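PDB 4KRI: phospholethanolamine N-methyltransferase 2 from Haemonchus contortus, which probably catalyses the later S-adenosylmethionine-dependent N-methylations that turn phosphomonomethylethanolamine into phosphocholine, and binds phosphomonomethylethanolamine beside S-adenosylhomocysteine. Local coordinates for residues V141-D146 and Q152-F157; K339-V342 and Q346-L349; K411-Y416 and D420-N425. All blocks are in the same frame, centred on the assembly; numbering follows the deposited sequence.

Contact 1: V141-D146 and Q152-F157; sequences VNEVLD and QNWLDF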
loop_
_atom_site.group_PDB
_atom_site.type_symbol
_atom_site.label_atom_id
_atom_site.label_comp_id
_atom_site.label_asym_id
_atom_site.label_seq_id
_atom_site.Cartn_x
_atom_site.Cartn_y
_atom_site.Cartn_z
ATOM N N VAL A 141 -6.562 2.982 -2.567
ATOM C CA VAL A 141 -6.640 3.003 -4.022
ATOM C C VAL A 141 -6.522 1.558 -4.468
ATOM O O VAL A 141 -5.562 0.869 -4.118
ATOM C CB VAL A 141 -5.482 3.770 -4.671
ATOM C CG1 VAL A 141 -5.731 3.877 -6.197
ATOM C CG2 VAL A 141 -5.332 5.154 -4.064
ATOM N N ASN A 142 -7.506 1.093 -5.224
ATOM C CA ASN A 142 -7.463 -0.250 -5.777
ATOM C C ASN A 142 -7.389 -0.210 -7.287
ATOM O O ASN A 142 -7.703 0.808 -7.910
ATOM C CB ASN A 142 -8.714 -1.039 -5.391
ATOM C CG ASN A 142 -8.714 -1.460 -3.939
ATOM O OD1 ASN A 142 -8.033 -2.422 -3.557
ATOM N ND2 ASN A 142 -9.514 -0.769 -3.124
ATOM N N GLU A 143 -6.982 -1.326 -7.873
ATOM C CA GLU A 143 -7.089 -1.485 -9.322
ATOM C C GLU A 143 -8.427 -2.103 -9.674
ATOM O O GLU A 143 -8.916 -2.981 -8.953
ATOM C CB GLU A 143 -5.993 -2.417 -9.847
ATOM C CG GLU A 143 -4.576 -1.924 -9.618
ATOM C CD GLU A 143 -3.551 -2.942 -10.091
ATOM O OE1 GLU A 143 -3.457 -4.003 -9.451
ATOM O OE2 GLU A 143 -2.866 -2.717 -11.120
ATOM N N VAL A 144 -9.001 -1.666 -10.797
ATOM C CA VAL A 144 -10.160 -2.340 -11.359
ATOM C C VAL A 144 -9.700 -3.686 -11.911
ATOM O O VAL A 144 -8.891 -3.740 -12.841
ATOM C CB VAL A 144 -10.788 -1.529 -12.512
ATOM C CG1 VAL A 144 -12.001 -2.273 -13.091
ATOM C CG2 VAL A 144 -11.195 -0.167 -12.007
ATOM N N LEU A 145 -10.183 -4.777 -11.329
ATOM C CA LEU A 145 -9.623 -6.093 -11.652
ATOM C C LEU A 145 -10.046 -6.574 -13.041
ATOM O O LEU A 145 -9.283 -7.265 -13.729
ATOM C CB LEU A 145 -9.971 -7.119 -10.559
ATOM C CG LEU A 145 -9.284 -6.805 -9.229
ATOM C CD1 LEU A 145 -9.789 -7.720 -8.126
ATOM C CD2 LEU A 145 -7.778 -6.930 -9.370
ATOM N N ASP A 146 -11.247 -6.194 -13.464
ATOM C CA ASP A 146 -11.704 -6.537 -14.796
ATOM C C ASP A 146 -10.692 -6.025 -15.805
ATOM O O ASP A 146 -10.410 -6.677 -16.811
ATOM C CB ASP A 146 -13.062 -5.890 -15.048
ATOM C CG ASP A 146 -13.703 -6.371 -16.306
ATOM O OD1 ASP A 146 -14.289 -7.481 -16.285
ATOM O OD2 ASP A 146 -13.634 -5.636 -17.322
ATOM N N GLN A 152 -5.406 -6.228 -19.950
ATOM C CA GLN A 152 -4.009 -6.035 -19.569
ATOM C C GLN A 152 -3.710 -4.596 -19.138
ATOM O O GLN A 152 -2.710 -3.996 -19.546
ATOM C CB GLN A 152 -3.075 -6.488 -20.697
ATOM C CG GLN A 152 -2.900 -8.012 -20.772
ATOM C CD GLN A 152 -1.741 -8.416 -21.646
ATOM O OE1 GLN A 152 -1.525 -7.836 -22.706
ATOM N NE2 GLN A 152 -0.994 -9.416 -21.218
ATOM N N ASN A 153 -4.611 -4.049 -18.328
ATOM C CA ASN A 153 -4.516 -2.669 -17.868
ATOM C C ASN A 153 -4.489 -2.634 -16.348
ATOM O O ASN A 153 -5.488 -2.950 -15.706
ATOM C CB ASN A 153 -5.734 -1.889 -18.373
ATOM C CG ASN A 153 -5.742 -0.446 -17.907
ATOM O OD1 ASN A 153 -4.761 0.046 -17.341
ATOM N ND2 ASN A 153 -6.850 0.254 -18.173
ATOM N N TRP A 154 -3.344 -2.232 -15.787
ATOM C CA TRP A 154 -3.128 -2.176 -14.341
ATOM C C TRP A 154 -3.295 -0.759 -13.807
ATOM O O TRP A 154 -3.132 -0.522 -12.607
ATOM C CB TRP A 154 -1.711 -2.685 -13.994
ATOM C CG TRP A 154 -1.549 -4.204 -13.962
ATOM C CD1 TRP A 154 -1.506 -4.998 -12.836
ATOM C CD2 TRP A 154 -1.397 -5.095 -15.087
ATOM N NE1 TRP A 154 -1.352 -6.317 -13.203
ATOM C CE2 TRP A 154 -1.273 -6.405 -14.562
ATOM C CE3 TRP A 154 -1.360 -4.913 -16.480
ATOM C CZ2 TRP A 154 -1.119 -7.526 -15.389
ATOM C CZ3 TRP A 154 -1.205 -6.029 -17.295
ATOM C CH2 TRP A 154 -1.083 -7.323 -16.742
ATOM N N LEU A 155 -3.629 0.182 -14.689
ATOM C CA LEU A 155 -3.736 1.588 -14.291
ATOM C C LEU A 155 -5.170 2.127 -14.308
ATOM O O LEU A 155 -5.402 3.326 -14.517
ATOM C CB LEU A 155 -2.846 2.458 -15.180
ATOM C CG LEU A 155 -1.400 1.986 -15.270
ATOM C CD1 LEU A 155 -0.680 2.825 -16.323
ATOM C CD2 LEU A 155 -0.705 2.082 -13.907
ATOM N N ASP A 156 -6.129 1.245 -14.072
ATOM C CA ASP A 156 -7.530 1.647 -13.981
ATOM C C ASP A 156 -7.812 1.670 -12.476
ATOM O O ASP A 156 -7.808 0.625 -11.829
ATOM C CB ASP A 156 -8.396 0.619 -14.731
ATOM C CG ASP A 156 -9.796 1.112 -15.013
ATOM O OD1 ASP A 156 -10.158 2.211 -14.522
ATOM O OD2 ASP A 156 -10.551 0.395 -15.727
ATOM N N PHE A 157 -7.993 2.857 -11.899
ATOM C CA PHE A 157 -7.988 2.968 -10.427
ATOM C C PHE A 157 -9.340 3.283 -9.786
ATOM O O PHE A 157 -10.189 3.920 -10.397
ATOM C CB PHE A 157 -6.961 4.012 -10.002
ATOM C CG PHE A 157 -5.553 3.627 -10.334
ATOM C CD1 PHE A 157 -4.924 2.609 -9.639
ATOM C CD2 PHE A 157 -4.874 4.261 -11.365
ATOM C CE1 PHE A 157 -3.617 2.246 -9.932
ATOM C CE2 PHE A 157 -3.571 3.902 -11.681
ATOM C CZ PHE A 157 -2.940 2.890 -10.957
HETATM O O HOH W 1 -6.369 -1.867 -13.457
#
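Val144 lays one methyl over the carboxylate of Asp156, its CG2 3.6 Å from Asp156 CG. With CG1 anti to the backbone N (chi1 180°), CG2 is the branch turned toward the aspartate. The carboxylate keeps polar partners beyond this apolar cover: a salt bridge to Arg103 and a hydrogen bond to Ser147. Beneath the methyl the backbones are joined by one nearly straight hydrogen bond, Val144 N to Asp156 O at 2.8 Å (170° at the hydrogen). The neighbouring pair, Glu143 and Phe157, is antiparallel and non-hydrogen-bonded, flanked by two CA-H...O contacts, of which Phe157 CA to Asn142 O measures 3.3 Å. Val141 brings its CG1 obliquely to the Phe157 ring, 3.8 Å from CD1. Glu143, on the same face as Phe157, extends its chain to Trp154. Its OE2 lies 2.7 Å from Trp154 O, so close for two oxygens that the acid probably holds a proton, and also meets the indole edge near the ring plane; OE1 accepts from Tyr275 N, and Trp154 NE1 is held by Val273 O. A water bridges the segments where they part, accepting from Asp156 N at 3.2 Å and lying within bonding distance of Asn153 O and Val144 O. Strand 156-166 runs between 132-143 and 98-105, consistent with the antiparallel strand inserted between its neighbours in a class I methyltransferase-like sheet.

Contact 2: K339-V342 and Q346-L349; sequences KEYV and QYYL. With 1SH (2-(methylamino)ethyl dihydrogen phosphate), chain E.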
loop_
_atom_site.group_PDB
_atom_site.type_symbol
_atom_site.label_atom_id
_atom_site.label_comp_id
_atom_site.label_asym_id
_atom_site.label_seq_id
_atom_site.Cartn_x
_atom_site.Cartn_y
_atom_site.Cartn_z
ATOM N N LYS A 339 19.611 5.351 18.774
ATOM C CA LYS A 339 18.323 5.880 19.211
ATOM C C LYS A 339 17.870 7.067 18.350
ATOM O O LYS A 339 16.683 7.194 18.035
ATOM C CB LYS A 339 18.368 6.231 20.709
ATOM C CG LYS A 339 18.311 4.988 21.619
ATOM C CD LYS A 339 19.261 5.060 22.829
ATOM C CE LYS A 339 18.713 5.885 23.976
ATOM N NZ LYS A 339 19.737 6.048 25.068
ATOM N N GLU A 340 18.810 7.918 17.955
ATOM C CA GLU A 340 18.488 9.026 17.057
ATOM C C GLU A 340 18.101 8.504 15.674
ATOM O O GLU A 340 17.211 9.052 15.031
ATOM C CB GLU A 340 19.655 10.017 16.945
ATOM C CG GLU A 340 19.923 10.813 18.217
ATOM C CD GLU A 340 21.089 11.773 18.062
ATOM O OE1 GLU A 340 21.613 11.899 16.931
ATOM O OE2 GLU A 340 21.483 12.398 19.073
ATOM N N TYR A 341 18.775 7.449 15.223
ATOM C CA TYR A 341 18.443 6.796 13.958
ATOM C C TYR A 341 17.033 6.221 14.042
ATOM O O TYR A 341 16.222 6.416 13.132
ATOM C CB TYR A 341 19.485 5.706 13.643
ATOM C CG TYR A 341 19.060 4.640 12.646
ATOM C CD1 TYR A 341 18.991 4.915 11.287
ATOM C CD2 TYR A 341 18.763 3.351 13.068
ATOM C CE1 TYR A 341 18.608 3.932 10.375
ATOM C CE2 TYR A 341 18.375 2.370 12.169
ATOM C CZ TYR A 341 18.316 2.663 10.831
ATOM O OH TYR A 341 17.947 1.676 9.945
ATOM N N VAL A 342 16.724 5.551 15.152
ATOM C CA VAL A 342 15.403 4.949 15.320
ATOM C C VAL A 342 14.305 6.007 15.365
ATOM O O VAL A 342 13.253 5.842 14.754
ATOM C CB VAL A 342 15.351 4.054 16.567
ATOM C CG1 VAL A 342 13.917 3.640 16.881
ATOM C CG2 VAL A 342 16.196 2.823 16.344
ATOM N N GLN A 346 11.435 6.798 12.702
ATOM C CA GLN A 346 10.214 6.403 13.403
ATOM C C GLN A 346 9.969 4.895 13.394
ATOM O O GLN A 346 8.829 4.438 13.251
ATOM C CB GLN A 346 9.003 7.148 12.840
ATOM C CG GLN A 346 9.163 8.647 12.921
ATOM C CD GLN A 346 7.964 9.303 13.549
ATOM O OE1 GLN A 346 7.098 9.838 12.852
ATOM N NE2 GLN A 346 7.893 9.252 14.879
ATOM N N TYR A 347 11.030 4.119 13.579
ATOM C CA TYR A 347 10.862 2.676 13.704
ATOM C C TYR A 347 10.325 2.305 15.080
ATOM O O TYR A 347 10.723 2.891 16.097
ATOM C CB TYR A 347 12.183 1.950 13.485
ATOM C CG TYR A 347 12.698 1.967 12.060
ATOM C CD1 TYR A 347 11.846 2.128 10.981
ATOM C CD2 TYR A 347 14.051 1.807 11.808
ATOM C CE1 TYR A 347 12.345 2.131 9.674
ATOM C CE2 TYR A 347 14.556 1.810 10.528
ATOM C CZ TYR A 347 13.705 1.973 9.464
ATOM O OH TYR A 347 14.239 1.967 8.192
ATOM N N TYR A 348 9.420 1.328 15.100
ATOM C CA TYR A 348 8.933 0.742 16.346
ATOM C C TYR A 348 9.507 -0.662 16.452
ATOM O O TYR A 348 8.896 -1.634 15.997
ATOM C CB TYR A 348 7.394 0.724 16.364
ATOM C CG TYR A 348 6.816 2.118 16.432
ATOM C CD1 TYR A 348 6.706 2.776 17.645
ATOM C CD2 TYR A 348 6.429 2.790 15.283
ATOM C CE1 TYR A 348 6.201 4.055 17.718
ATOM C CE2 TYR A 348 5.921 4.074 15.349
ATOM C CZ TYR A 348 5.807 4.697 16.570
ATOM O OH TYR A 348 5.301 5.972 16.657
ATOM N N LEU A 349 10.702 -0.768 17.027
ATOM C CA LEU A 349 11.414 -2.053 17.041
ATOM C C LEU A 349 11.035 -2.965 18.200
ATOM O O LEU A 349 10.814 -2.513 19.334
ATOM C CB LEU A 349 12.928 -1.836 17.066
ATOM C CG LEU A 349 13.515 -0.979 15.947
ATOM C CD1 LEU A 349 14.997 -0.727 16.233
ATOM C CD2 LEU A 349 13.309 -1.637 14.581
HETATM O O4 1SH E . 18.281 0.723 6.437
HETATM P P1 1SH E . 17.326 1.906 6.305
HETATM O O1 1SH E . 16.897 2.425 7.620
HETATM O O3 1SH E . 18.031 3.049 5.480
HETATM O O2 1SH E . 16.025 1.411 5.549
HETATM C C1 1SH E . 16.163 0.780 4.384
HETATM C C2 1SH E . 14.903 0.138 3.822
HETATM N N1 1SH E . 14.344 -0.964 4.555
HETATM C C3 1SH E . 13.101 -1.294 3.957
#
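Tyr347 can be followed outward from CB, which rests 4.2 Å from CG1 of Val342 at the end of helix 336-345. Farther along the ring, CE2 comes up to Tyr341: it lies 3.4 Å from Tyr341 OH, which sits in the plane of the Tyr347 ring at its edge, and 3.9 Å from Tyr341 CZ. The two rings therefore make an offset edge-to-face pair, the edge of Tyr347 directed at the face of Tyr341, with planes at 81°. At the tip, Tyr347 OH donates to the phosphate oxygen O1 of 1SH over 2.8 Å and is also bonded to Gln184 NE2, so two partners fix the phenol. Tyr341 arrives from the helix with CG anti to its own nitrogen (chi1 160°), which directs the ring toward the ligand, and its OH donates to the same 1SH O1 at 2.7 Å. One phosphate oxygen is thus gripped by two phenols that also pack against each other edge-to-face. Behind them, Val342 CG2 meets Leu349 CD1 at 3.7 Å. Gln346, with positive phi, closes the helix as the C-prime residue of a Schellman motif, whose Tyr347 N to Val342 O bond is 3.0 Å long, and this helix end forms one wall of the phosphate pocket, completed in part by Tyr193, Tyr327, Arg345 and Lys413.

Contact 3: K411-Y416 and D420-N425; sequences KSKLQY and DNHNWN. With 1SH (2-(methylamino)ethyl dihydrogen phosphate), chain E.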
loop_
_atom_site.group_PDB
_atom_site.type_symbol
_atom_site.label_atom_id
_atom_site.label_comp_id
_atom_site.label_asym_id
_atom_site.label_seq_id
_atom_site.Cartn_x
_atom_site.Cartn_y
_atom_site.Cartn_z
ATOM N N LYS A 411 27.718 2.339 6.816
ATOM C CA LYS A 411 28.729 2.382 7.872
ATOM C C LYS A 411 28.066 2.370 9.255
ATOM O O LYS A 411 28.436 1.583 10.125
ATOM C CB LYS A 411 29.616 3.625 7.729
ATOM C CG LYS A 411 30.744 3.677 8.757
ATOM C CD LYS A 411 31.431 5.037 8.805
ATOM C CE LYS A 411 32.480 5.073 9.928
ATOM N NZ LYS A 411 33.131 6.411 10.100
ATOM N N SER A 412 27.067 3.231 9.439
ATOM C CA SER A 412 26.356 3.322 10.713
ATOM C C SER A 412 25.638 2.038 11.137
ATOM O O SER A 412 25.721 1.630 12.298
ATOM C CB SER A 412 25.373 4.494 10.691
ATOM O OG SER A 412 26.073 5.727 10.695
ATOM N N LYS A 413 24.922 1.409 10.209
ATOM C CA LYS A 413 24.234 0.159 10.522
ATOM C C LYS A 413 25.203 -0.928 10.979
ATOM O O LYS A 413 24.900 -1.696 11.890
ATOM C CB LYS A 413 23.368 -0.297 9.339
ATOM C CG LYS A 413 22.070 0.499 9.243
ATOM C CD LYS A 413 21.221 0.092 8.057
ATOM C CE LYS A 413 21.766 0.675 6.771
ATOM N NZ LYS A 413 20.780 0.447 5.681
ATOM N N LEU A 414 26.385 -0.965 10.374
ATOM C CA LEU A 414 27.411 -1.913 10.787
ATOM C C LEU A 414 27.807 -1.707 12.258
ATOM O O LEU A 414 27.918 -2.673 13.017
ATOM C CB LEU A 414 28.625 -1.827 9.848
ATOM C CG LEU A 414 28.322 -2.471 8.486
ATOM C CD1 LEU A 414 29.340 -2.100 7.415
ATOM C CD2 LEU A 414 28.237 -3.983 8.643
ATOM N N GLN A 415 27.972 -0.455 12.670
ATOM C CA GLN A 415 28.249 -0.166 14.075
ATOM C C GLN A 415 27.052 -0.468 14.999
ATOM O O GLN A 415 27.235 -0.900 16.144
ATOM C CB GLN A 415 28.722 1.279 14.249
ATOM C CG GLN A 415 29.221 1.585 15.658
ATOM C CD GLN A 415 30.359 0.665 16.094
ATOM O OE1 GLN A 415 31.351 0.499 15.376
ATOM N NE2 GLN A 415 30.215 0.058 17.275
ATOM N N TYR A 416 25.834 -0.245 14.507
ATOM C CA TYR A 416 24.635 -0.559 15.282
ATOM C C TYR A 416 24.553 -2.059 15.530
ATOM O O TYR A 416 24.099 -2.502 16.589
ATOM C CB TYR A 416 23.363 -0.108 14.552
ATOM C CG TYR A 416 23.268 1.369 14.262
ATOM C CD1 TYR A 416 23.975 2.295 15.016
ATOM C CD2 TYR A 416 22.462 1.839 13.233
ATOM C CE1 TYR A 416 23.885 3.642 14.751
ATOM C CE2 TYR A 416 22.371 3.187 12.960
ATOM C CZ TYR A 416 23.084 4.081 13.724
ATOM O OH TYR A 416 22.995 5.426 13.456
ATOM N N ASP A 420 25.107 -4.636 19.119
ATOM C CA ASP A 420 23.890 -5.457 19.248
ATOM C C ASP A 420 22.661 -4.599 19.529
ATOM O O ASP A 420 21.799 -4.965 20.334
ATOM C CB ASP A 420 24.040 -6.567 20.309
ATOM C CG ASP A 420 23.017 -7.690 20.131
ATOM O OD1 ASP A 420 22.825 -8.145 18.981
ATOM O OD2 ASP A 420 22.391 -8.113 21.132
ATOM N N ASN A 421 22.589 -3.452 18.856
ATOM C CA ASN A 421 21.394 -2.623 18.901
ATOM C C ASN A 421 20.461 -3.043 17.759
ATOM O O ASN A 421 19.286 -3.338 17.972
ATOM C CB ASN A 421 21.748 -1.143 18.735
ATOM C CG ASN A 421 22.512 -0.557 19.933
ATOM O OD1 ASN A 421 22.715 0.654 19.989
ATOM N ND2 ASN A 421 22.924 -1.400 20.883
ATOM N N HIS A 422 21.014 -3.079 16.550
ATOM C CA HIS A 422 20.254 -3.350 15.327
ATOM C C HIS A 422 20.294 -4.846 15.032
ATOM O O HIS A 422 21.370 -5.415 14.868
ATOM C CB HIS A 422 20.905 -2.575 14.174
ATOM C CG HIS A 422 20.063 -2.464 12.946
ATOM N ND1 HIS A 422 20.113 -1.372 12.104
ATOM C CD2 HIS A 422 19.164 -3.320 12.392
ATOM C CE1 HIS A 422 19.278 -1.552 11.097
ATOM N NE2 HIS A 422 18.692 -2.724 11.249
ATOM N N ASN A 423 19.128 -5.487 14.967
ATOM C CA ASN A 423 19.063 -6.891 14.589
ATOM C C ASN A 423 18.185 -7.078 13.351
ATOM O O ASN A 423 17.376 -6.208 13.010
ATOM C CB ASN A 423 18.504 -7.748 15.740
ATOM C CG ASN A 423 19.545 -8.103 16.789
ATOM O OD1 ASN A 423 20.626 -7.506 16.850
ATOM N ND2 ASN A 423 19.220 -9.077 17.632
ATOM N N TRP A 424 18.340 -8.217 12.683
ATOM C CA TRP A 424 17.511 -8.525 11.517
ATOM C C TRP A 424 16.824 -9.838 11.831
ATOM O O TRP A 424 17.482 -10.884 11.905
ATOM C CB TRP A 424 18.358 -8.644 10.249
ATOM C CG TRP A 424 17.521 -8.747 8.985
ATOM C CD1 TRP A 424 16.369 -8.066 8.713
ATOM C CD2 TRP A 424 17.756 -9.605 7.853
ATOM N NE1 TRP A 424 15.889 -8.428 7.470
ATOM C CE2 TRP A 424 16.720 -9.378 6.929
ATOM C CE3 TRP A 424 18.751 -10.542 7.535
ATOM C CZ2 TRP A 424 16.644 -10.050 5.701
ATOM C CZ3 TRP A 424 18.680 -11.208 6.314
ATOM C CH2 TRP A 424 17.629 -10.961 5.415
ATOM N N ASN A 425 15.510 -9.780 12.049
ATOM C CA ASN A 425 14.770 -10.908 12.604
ATOM C C ASN A 425 13.837 -11.604 11.616
ATOM O O ASN A 425 13.289 -10.965 10.723
ATOM C CB ASN A 425 13.961 -10.452 13.819
ATOM C CG ASN A 425 14.838 -10.119 15.010
ATOM O OD1 ASN A 425 15.950 -10.637 15.136
ATOM N ND2 ASN A 425 14.334 -9.270 15.900
HETATM O O4 1SH E . 18.281 0.723 6.437
HETATM P P1 1SH E . 17.326 1.906 6.305
HETATM O O1 1SH E . 16.897 2.425 7.620
HETATM O O3 1SH E . 18.031 3.049 5.480
HETATM O O2 1SH E . 16.025 1.411 5.549
HETATM C C1 1SH E . 16.163 0.780 4.384
HETATM C C2 1SH E . 14.903 0.138 3.822
HETATM N N1 1SH E . 14.344 -0.964 4.555
HETATM C C3 1SH E . 13.101 -1.294 3.957
#
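The carbonyl of Tyr416, in the last turns of helix 400-418, receives two backbone N-H groups as the chain turns into strand 422-430: Asn421 N at 2.9 Å approaches nearly along the C=O axis, whereas His422 N at 3.1 Å comes from well above the carbonyl plane. Asp420, with positive phi, makes the turn in a Schellman motif. With both bonds made, the CB atoms of Tyr416 and His422 lie 3.5 Å apart. From there the rings diverge, leaving only an edge encounter in which Tyr416 CD2 is 4.1 Å from His422 ND1. One face of the Tyr416 ring carries Ser412 O, set off toward the rim, and its hydroxyl bonds to Ser337 OG. A turn earlier Lys413 crosses the imidazole obliquely, its CG 3.9 Å from His422 CE1. The bend at chi3 (-77°) then carries the ammonium past the histidine to 1SH, where NZ donates to O4 at 2.6 Å; Trp410 adds a cation-pi contact. Tyr327 and Phe376 also pack against the imidazole, and ND1, buried here, has no polar partner in the model. The lysine stem packs against the imidazole and Tyr341 while its charged end goes to the phosphate. The short bond is consistent with a charge-assisted hold, which probably offsets part of the ligand's negative charge.

In the fold
The three contacts illustrate how one chain uses local reversals, one through a helix and two at a helix end, for different ends. Contact 1 is buried in the N-terminal half, where paired strands are joined by a backbone hydrogen bond, CA-H...O contacts and apolar packing, with buried carboxylates tied to residues around them. Contacts 2 and 3 lie across the chain's centre from it, with centres 35 and 40 Å away, and both end a helix with a Schellman motif. Contact 2 is nearer the surface, although Tyr347 is buried; contact 3 is largely buried. Those two touch and converge on 1SH: contact 2 supplies neutral phenols to one phosphate oxygen, contact 3 an ammonium to another.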